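Local coordinates for protein homoserine dehydrogenase (Staphylococcus aureus M1064, PDB 4PG7) that catalyses the nicotinamide-cofactor-dependent interconversion of homoserine and aspartate semialdehyde in the aspartic acid pathway, at residues K244-S249 / K439-E444; T286-D289 / L294-V297. One frame throughout, in Å; residues are numbered along the deposited sequence.

Contact 1: K244-S249 / K439-E444; sequences KRRGIS and KVYPVE. With LYS (lysine), chain K.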
ATOM      1  N   LYS A 244     -19.492   3.949  15.696  1.00 33.51           N
ATOM      2  CA  LYS A 244     -19.335   4.785  16.878  1.00 35.97           C
ATOM      3  C   LYS A 244     -18.323   5.859  16.547  1.00 35.00           C
ATOM      4  O   LYS A 244     -17.193   5.543  16.192  1.00 33.37           O
ATOM      5  CB  LYS A 244     -18.870   3.941  18.075  1.00 39.30           C
ATOM      6  CG  LYS A 244     -19.908   2.911  18.520  1.00 43.31           C
ATOM      7  CD  LYS A 244     -19.398   2.073  19.687  1.00 49.98           C
ATOM      8  CE  LYS A 244     -20.492   1.195  20.286  1.00 54.37           C
ATOM      9  NZ  LYS A 244     -21.021   0.199  19.308  1.00 57.06           N
ATOM     10  N   ARG A 245     -18.722   7.122  16.678  1.00 33.15           N
ATOM     11  CA  ARG A 245     -17.928   8.222  16.146  1.00 34.97           C
ATOM     12  C   ARG A 245     -17.687   9.342  17.146  1.00 33.22           C
ATOM     13  O   ARG A 245     -18.595   9.751  17.852  1.00 32.93           O
ATOM     14  CB  ARG A 245     -18.650   8.793  14.945  1.00 35.20           C
ATOM     15  CG  ARG A 245     -17.958   9.971  14.293  1.00 36.46           C
ATOM     16  CD  ARG A 245     -18.760  10.458  13.103  1.00 37.20           C
ATOM     17  NE  ARG A 245     -20.144  10.736  13.471  1.00 39.54           N
ATOM     18  CZ  ARG A 245     -20.570  11.813  14.123  1.00 41.05           C
ATOM     19  NH1 ARG A 245     -19.739  12.763  14.512  1.00 42.51           N
ATOM     20  NH2 ARG A 245     -21.856  11.940  14.393  1.00 45.11           N
ATOM     21  N   ARG A 246     -16.441   9.798  17.207  1.00 31.32           N
ATOM     22  CA  ARG A 246     -16.060  11.003  17.927  1.00 29.31           C
ATOM     23  C   ARG A 246     -14.986  11.703  17.100  1.00 27.75           C
ATOM     24  O   ARG A 246     -14.066  11.058  16.587  1.00 27.18           O
ATOM     25  CB  ARG A 246     -15.516  10.658  19.322  1.00 29.45           C
ATOM     26  CG  ARG A 246     -14.802  11.820  20.022  1.00 29.90           C
ATOM     27  CD  ARG A 246     -14.049  11.376  21.271  1.00 30.10           C
ATOM     28  NE  ARG A 246     -14.944  11.049  22.368  1.00 31.41           N
ATOM     29  CZ  ARG A 246     -14.636  10.306  23.432  1.00 31.96           C
ATOM     30  NH1 ARG A 246     -13.439   9.742  23.582  1.00 29.96           N
ATOM     31  NH2 ARG A 246     -15.567  10.097  24.354  1.00 34.57           N
ATOM     32  N   GLY A 247     -15.081  13.020  16.991  1.00 27.46           N
ATOM     33  CA  GLY A 247     -14.153  13.810  16.201  1.00 28.04           C
ATOM     34  C   GLY A 247     -12.956  14.237  17.010  1.00 28.02           C
ATOM     35  O   GLY A 247     -12.734  13.709  18.091  1.00 27.18           O
ATOM     36  N   ILE A 248     -12.225  15.222  16.486  1.00 29.58           N
ATOM     37  CA  ILE A 248     -10.996  15.702  17.107  1.00 29.57           C
ATOM     38  C   ILE A 248     -11.135  17.035  17.824  1.00 29.29           C
ATOM     39  O   ILE A 248     -10.167  17.516  18.407  1.00 28.75           O
ATOM     40  CB  ILE A 248      -9.825  15.824  16.084  1.00 29.48           C
ATOM     41  CG1 ILE A 248     -10.140  16.808  14.962  1.00 28.72           C
ATOM     42  CG2 ILE A 248      -9.472  14.461  15.503  1.00 28.61           C
ATOM     43  CD1 ILE A 248      -8.890  17.346  14.298  1.00 28.89           C
ATOM     44  N   SER A 249     -12.325  17.633  17.833  1.00 30.08           N
ATOM     45  CA  SER A 249     -12.446  18.999  18.365  1.00 32.21           C
ATOM     46  C   SER A 249     -12.189  19.084  19.871  1.00 31.81           C
ATOM     47  O   SER A 249     -11.841  20.153  20.392  1.00 32.81           O
ATOM     48  CB  SER A 249     -13.800  19.626  18.004  1.00 35.71           C
ATOM     49  OG  SER A 249     -14.846  19.054  18.763  1.00 38.57           O
ATOM     50  N   LYS A 439     -12.226  11.852  30.008  1.00 30.76           N
ATOM     51  CA  LYS A 439     -12.454  11.100  28.812  1.00 29.14           C
ATOM     52  C   LYS A 439     -11.545   9.889  28.731  1.00 26.18           C
ATOM     53  O   LYS A 439     -10.585   9.759  29.490  1.00 23.59           O
ATOM     54  CB  LYS A 439     -12.196  11.982  27.612  1.00 29.64           C
ATOM     55  CG  LYS A 439     -10.778  12.481  27.522  1.00 30.40           C
ATOM     56  CD  LYS A 439     -10.748  13.717  26.641  1.00 32.40           C
ATOM     57  CE  LYS A 439      -9.369  14.336  26.585  1.00 31.63           C
ATOM     58  NZ  LYS A 439      -9.450  15.619  25.824  1.00 31.97           N
ATOM     59  N   VAL A 440     -11.865   9.043  27.771  1.00 24.76           N
ATOM     60  CA  VAL A 440     -11.143   7.812  27.529  1.00 25.22           C
ATOM     61  C   VAL A 440     -10.928   7.732  26.038  1.00 25.18           C
ATOM     62  O   VAL A 440     -11.874   7.870  25.255  1.00 26.64           O
ATOM     63  CB  VAL A 440     -11.943   6.577  28.019  1.00 25.32           C
ATOM     64  CG1 VAL A 440     -11.220   5.281  27.685  1.00 26.57           C
ATOM     65  CG2 VAL A 440     -12.187   6.647  29.516  1.00 25.18           C
ATOM     66  N   TYR A 441      -9.680   7.514  25.645  1.00 25.73           N
ATOM     67  CA  TYR A 441      -9.347   7.233  24.251  1.00 25.85           C
ATOM     68  C   TYR A 441      -8.799   5.806  24.164  1.00 25.54           C
ATOM     69  O   TYR A 441      -8.086   5.367  25.063  1.00 24.60           O
ATOM     70  CB  TYR A 441      -8.279   8.177  23.746  1.00 24.64           C
ATOM     71  CG  TYR A 441      -8.610   9.643  23.677  1.00 24.67           C
ATOM     72  CD1 TYR A 441      -9.909  10.104  23.592  1.00 25.94           C
ATOM     73  CD2 TYR A 441      -7.590  10.581  23.612  1.00 25.86           C
ATOM     74  CE1 TYR A 441     -10.184  11.462  23.507  1.00 24.89           C
ATOM     75  CE2 TYR A 441      -7.860  11.939  23.516  1.00 25.00           C
ATOM     76  CZ  TYR A 441      -9.148  12.369  23.444  1.00 24.44           C
ATOM     77  OH  TYR A 441      -9.403  13.727  23.327  1.00 26.16           O
ATOM     78  N   PRO A 442      -9.108   5.087  23.075  1.00 25.51           N
ATOM     79  CA  PRO A 442      -8.437   3.799  22.865  1.00 25.86           C
ATOM     80  C   PRO A 442      -6.963   3.993  22.598  1.00 24.41           C
ATOM     81  O   PRO A 442      -6.538   5.079  22.190  1.00 22.91           O
ATOM     82  CB  PRO A 442      -9.128   3.204  21.618  1.00 26.59           C
ATOM     83  CG  PRO A 442      -9.830   4.327  20.982  1.00 27.51           C
ATOM     84  CD  PRO A 442     -10.070   5.401  22.010  1.00 27.05           C
ATOM     85  N   VAL A 443      -6.194   2.941  22.854  1.00 23.93           N
ATOM     86  CA  VAL A 443      -4.761   2.928  22.633  1.00 24.38           C
ATOM     87  C   VAL A 443      -4.457   1.746  21.747  1.00 27.64           C
ATOM     88  O   VAL A 443      -4.896   0.618  22.041  1.00 27.98           O
ATOM     89  CB  VAL A 443      -3.978   2.810  23.955  1.00 24.06           C
ATOM     90  CG1 VAL A 443      -2.494   2.725  23.700  1.00 25.02           C
ATOM     91  CG2 VAL A 443      -4.306   3.975  24.884  1.00 23.44           C
ATOM     92  N   GLU A 444      -3.747   2.004  20.648  1.00 28.01           N
ATOM     93  CA  GLU A 444      -3.387   0.971  19.682  1.00 31.84           C
ATOM     94  C   GLU A 444      -1.884   0.874  19.485  1.00 36.91           C
ATOM     95  O   GLU A 444      -1.116   1.781  19.846  1.00 33.77           O
ATOM     96  CB  GLU A 444      -4.028   1.243  18.328  1.00 30.23           C
ATOM     97  CG  GLU A 444      -5.525   1.007  18.284  1.00 31.66           C
ATOM     98  CD  GLU A 444      -5.927  -0.463  18.287  1.00 32.94           C
ATOM     99  OE1 GLU A 444      -5.052  -1.343  18.328  1.00 34.25           O
ATOM    100  OE2 GLU A 444      -7.144  -0.722  18.254  1.00 37.40           O
TER
HETATM  101  N   LYS K 509     -11.149  19.840  26.806  1.00 56.65           N
HETATM  102  CA  LYS K 509     -12.350  18.953  26.640  1.00 59.62           C
HETATM  103  C   LYS K 509     -12.744  18.250  27.935  1.00 60.06           C
HETATM  104  O   LYS K 509     -13.331  17.152  27.908  1.00 53.74           O
HETATM  105  CB  LYS K 509     -12.091  17.909  25.552  1.00 54.84           C
HETATM  106  CG  LYS K 509     -13.342  17.203  25.067  1.00 58.66           C
HETATM  107  CD  LYS K 509     -13.201  15.690  25.085  1.00 55.09           C
HETATM  108  CE  LYS K 509     -14.525  15.053  24.728  1.00 54.44           C
HETATM  109  NZ  LYS K 509     -14.484  13.567  24.733  1.00 55.14           N
HETATM  110  OXT LYS K 509     -12.497  18.784  29.028  1.00 63.48           O
HETATM  111  O   HOH W   1     -14.774   9.121  26.796  1.00 30.16           O
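The guanidinium group of R246 has one face overlapped by the terminal amine of the bound lysine, while its edge meets the backbone of V440, at the junction of the main mixed sheet with the C-terminal ACT domain. Strand 436-444 pairs there with strand 278-289 on one side and with strand 375-382 on the other; R246, just after strand 244-245, packs on P285 and reaches along the edge of strand 278-289 that both segments share, toward strand 436-444. Its chain leaves with CG anti to the backbone N (chi1 167°) and bends at chi3, which brings the end to the strand. R246 NH1 donates to V440 O over 3.0 Å; the acceptor lies almost in the guanidinium plane, but the donor is tilted out of the carbonyl plane and the N-H...O angle is 144°. Water 1 takes a bond from R246 NH2 (2.7 Å) and one from V440 N (3.1 Å). Two backbone polar atoms of V440 are therefore engaged, one directly and one through water.

The ligand NZ stands 3.3 Å above the guanidinium plane, toward its rim. The two nominally cationic groups meet without a hydrogen bond. K439 borders the ligand too: its extended chain places CD 3.5 Å from the ligand CD, and D255 forms a salt bridge with its amine. Y441 offers its ring edge to R246, the planes 57° apart; its OH accepts a hydrogen bond from K439 NZ at 3.1 Å.

Contact 2: T286-D289 / L294-V297; sequences TLID and LAAV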
ATOM      1  N   THR A 286      -7.317   8.359  19.053  1.00 24.07           N
ATOM      2  CA  THR A 286      -6.703   7.110  19.459  1.00 23.52           C
ATOM      3  C   THR A 286      -5.219   7.345  19.677  1.00 22.75           C
ATOM      4  O   THR A 286      -4.565   8.002  18.862  1.00 23.28           O
ATOM      5  CB  THR A 286      -6.913   6.062  18.346  1.00 24.04           C
ATOM      6  OG1 THR A 286      -8.311   5.873  18.143  1.00 24.83           O
ATOM      7  CG2 THR A 286      -6.282   4.753  18.670  1.00 24.04           C
ATOM      8  N   LEU A 287      -4.671   6.856  20.783  1.00 21.88           N
ATOM      9  CA  LEU A 287      -3.235   6.927  20.988  1.00 22.53           C
ATOM     10  C   LEU A 287      -2.633   5.771  20.215  1.00 24.69           C
ATOM     11  O   LEU A 287      -3.145   4.641  20.274  1.00 25.33           O
ATOM     12  CB  LEU A 287      -2.843   6.832  22.442  1.00 23.37           C
ATOM     13  CG  LEU A 287      -2.824   8.118  23.261  1.00 24.48           C
ATOM     14  CD1 LEU A 287      -4.230   8.686  23.379  1.00 24.38           C
ATOM     15  CD2 LEU A 287      -2.222   7.832  24.616  1.00 26.12           C
ATOM     16  N   ILE A 288      -1.573   6.065  19.473  1.00 25.27           N
ATOM     17  CA  ILE A 288      -0.882   5.095  18.655  1.00 25.83           C
ATOM     18  C   ILE A 288       0.567   5.086  19.089  1.00 24.42           C
ATOM     19  O   ILE A 288       1.229   6.132  19.116  1.00 23.71           O
ATOM     20  CB  ILE A 288      -0.881   5.490  17.149  1.00 29.51           C
ATOM     21  CG1 ILE A 288      -2.298   5.626  16.616  1.00 32.18           C
ATOM     22  CG2 ILE A 288      -0.126   4.438  16.318  1.00 31.10           C
ATOM     23  CD1 ILE A 288      -3.044   4.300  16.564  1.00 35.17           C
ATOM     24  N   ASP A 289       1.069   3.908  19.392  1.00 24.28           N
ATOM     25  CA  ASP A 289       2.458   3.745  19.767  1.00 26.35           C
ATOM     26  C   ASP A 289       3.339   4.353  18.693  1.00 26.32           C
ATOM     27  O   ASP A 289       3.145   4.082  17.510  1.00 23.65           O
ATOM     28  CB  ASP A 289       2.791   2.271  19.966  1.00 28.39           C
ATOM     29  CG  ASP A 289       4.211   2.059  20.488  1.00 30.60           C
ATOM     30  OD1 ASP A 289       4.374   1.722  21.653  1.00 34.95           O
ATOM     31  OD2 ASP A 289       5.165   2.246  19.751  1.00 32.20           O
ATOM     32  N   LEU A 294       1.533   3.439  11.543  1.00 27.91           N
ATOM     33  CA  LEU A 294       0.554   4.518  11.489  1.00 27.54           C
ATOM     34  C   LEU A 294       0.974   5.775  12.198  1.00 27.39           C
ATOM     35  O   LEU A 294       0.514   6.864  11.840  1.00 30.59           O
ATOM     36  CB  LEU A 294      -0.809   4.095  12.031  1.00 28.02           C
ATOM     37  CG  LEU A 294      -1.714   3.307  11.118  1.00 28.27           C
ATOM     38  CD1 LEU A 294      -2.977   2.932  11.876  1.00 29.49           C
ATOM     39  CD2 LEU A 294      -2.063   4.056   9.848  1.00 27.63           C
ATOM     40  N   ALA A 295       1.814   5.645  13.225  1.00 26.40           N
ATOM     41  CA  ALA A 295       2.205   6.787  13.996  1.00 26.54           C
ATOM     42  C   ALA A 295       2.925   7.815  13.123  1.00 27.24           C
ATOM     43  O   ALA A 295       2.904   9.001  13.437  1.00 28.33           O
ATOM     44  CB  ALA A 295       3.083   6.385  15.172  1.00 26.30           C
ATOM     45  N   ALA A 296       3.580   7.362  12.057  1.00 27.63           N
ATOM     46  CA  ALA A 296       4.438   8.235  11.242  1.00 27.03           C
ATOM     47  C   ALA A 296       3.679   8.945  10.115  1.00 24.36           C
ATOM     48  O   ALA A 296       4.246   9.792   9.449  1.00 23.62           O
ATOM     49  CB  ALA A 296       5.573   7.429  10.640  1.00 29.18           C
ATOM     50  N   VAL A 297       2.397   8.645   9.951  1.00 23.25           N
ATOM     51  CA  VAL A 297       1.585   9.205   8.886  1.00 24.43           C
ATOM     52  C   VAL A 297       1.097  10.612   9.280  1.00 24.84           C
ATOM     53  O   VAL A 297       0.238  10.765  10.161  1.00 25.36           O
ATOM     54  CB  VAL A 297       0.399   8.283   8.589  1.00 24.30           C
ATOM     55  CG1 VAL A 297      -0.491   8.859   7.504  1.00 23.43           C
ATOM     56  CG2 VAL A 297       0.914   6.908   8.169  1.00 26.61           C
TER
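I288 meets A295 and L294 through a single methyl group, CG2, where the end of strand 278-289 in the mixed sheet faces a type I beta-turn in the connection to strand 302-308. The turn, L294-V297, is identified by the bond from V297 N to L294 O (3.2 Å) and by the helical-type backbone angles of A295 and A296. The chain thus doubles back so that I288 and A295 become the closest pair along the backbone, their CA atoms 5.8 Å apart.

The packed part is small and apolar. With CG1 beside the backbone N (chi1 -59°), the CG2 methyl of I288 is set anti to that N and pointed at the turn. It lies 3.9 Å from A295 CB and 3.8 Å from A295 N, and touches L294 CB more distantly at 4.4 Å. A295 points its methyl back at the strand, and CB also comes to 3.3 Å from D289 O, a close approach of methyl to carbonyl. No hydrogen bond crosses between the two segments. Beyond this contact, L294 packs on M175 and I177 of strand 171-177 and on A303 and Y305 of strand 302-308, so the turn also packs on two further strands of the same mixed sheet.

The looser side begins at D289, whose side chain leaves away from the turn and is partly exposed; its OD2 accepts from K291 N, forming an Asx turn. At partly exposed A296 the second subunit comes close: A296 O takes a weak hydrogen bond from Q293 of the second subunit, on which V297 also packs. Within its own chain, the turn's A295 O accepts a hydrogen bond from K265 NZ.

Both contacts are largely buried, and both depend on strand 278-289, which pairs in parallel with 244-245 and, further along the same edge, with 436-444. Contact 1 links these two neighbours past P285 with a long cationic side chain, and its chemistry is polar: direct and water-mediated bonds beside a bound ligand. Contact 2 is chiefly methyl packing, with one methyl-to-carbonyl approach and no hydrogen bond across it, and its margin reaches the subunit interface. The centres of contacts 1 and 2 lie about 13 Å apart. Parallel strand pairing joins them directly: E444 N is 2.7 Å from L287 O, and P442 O is 2.9 Å from L287 N, both probable hydrogen bonds.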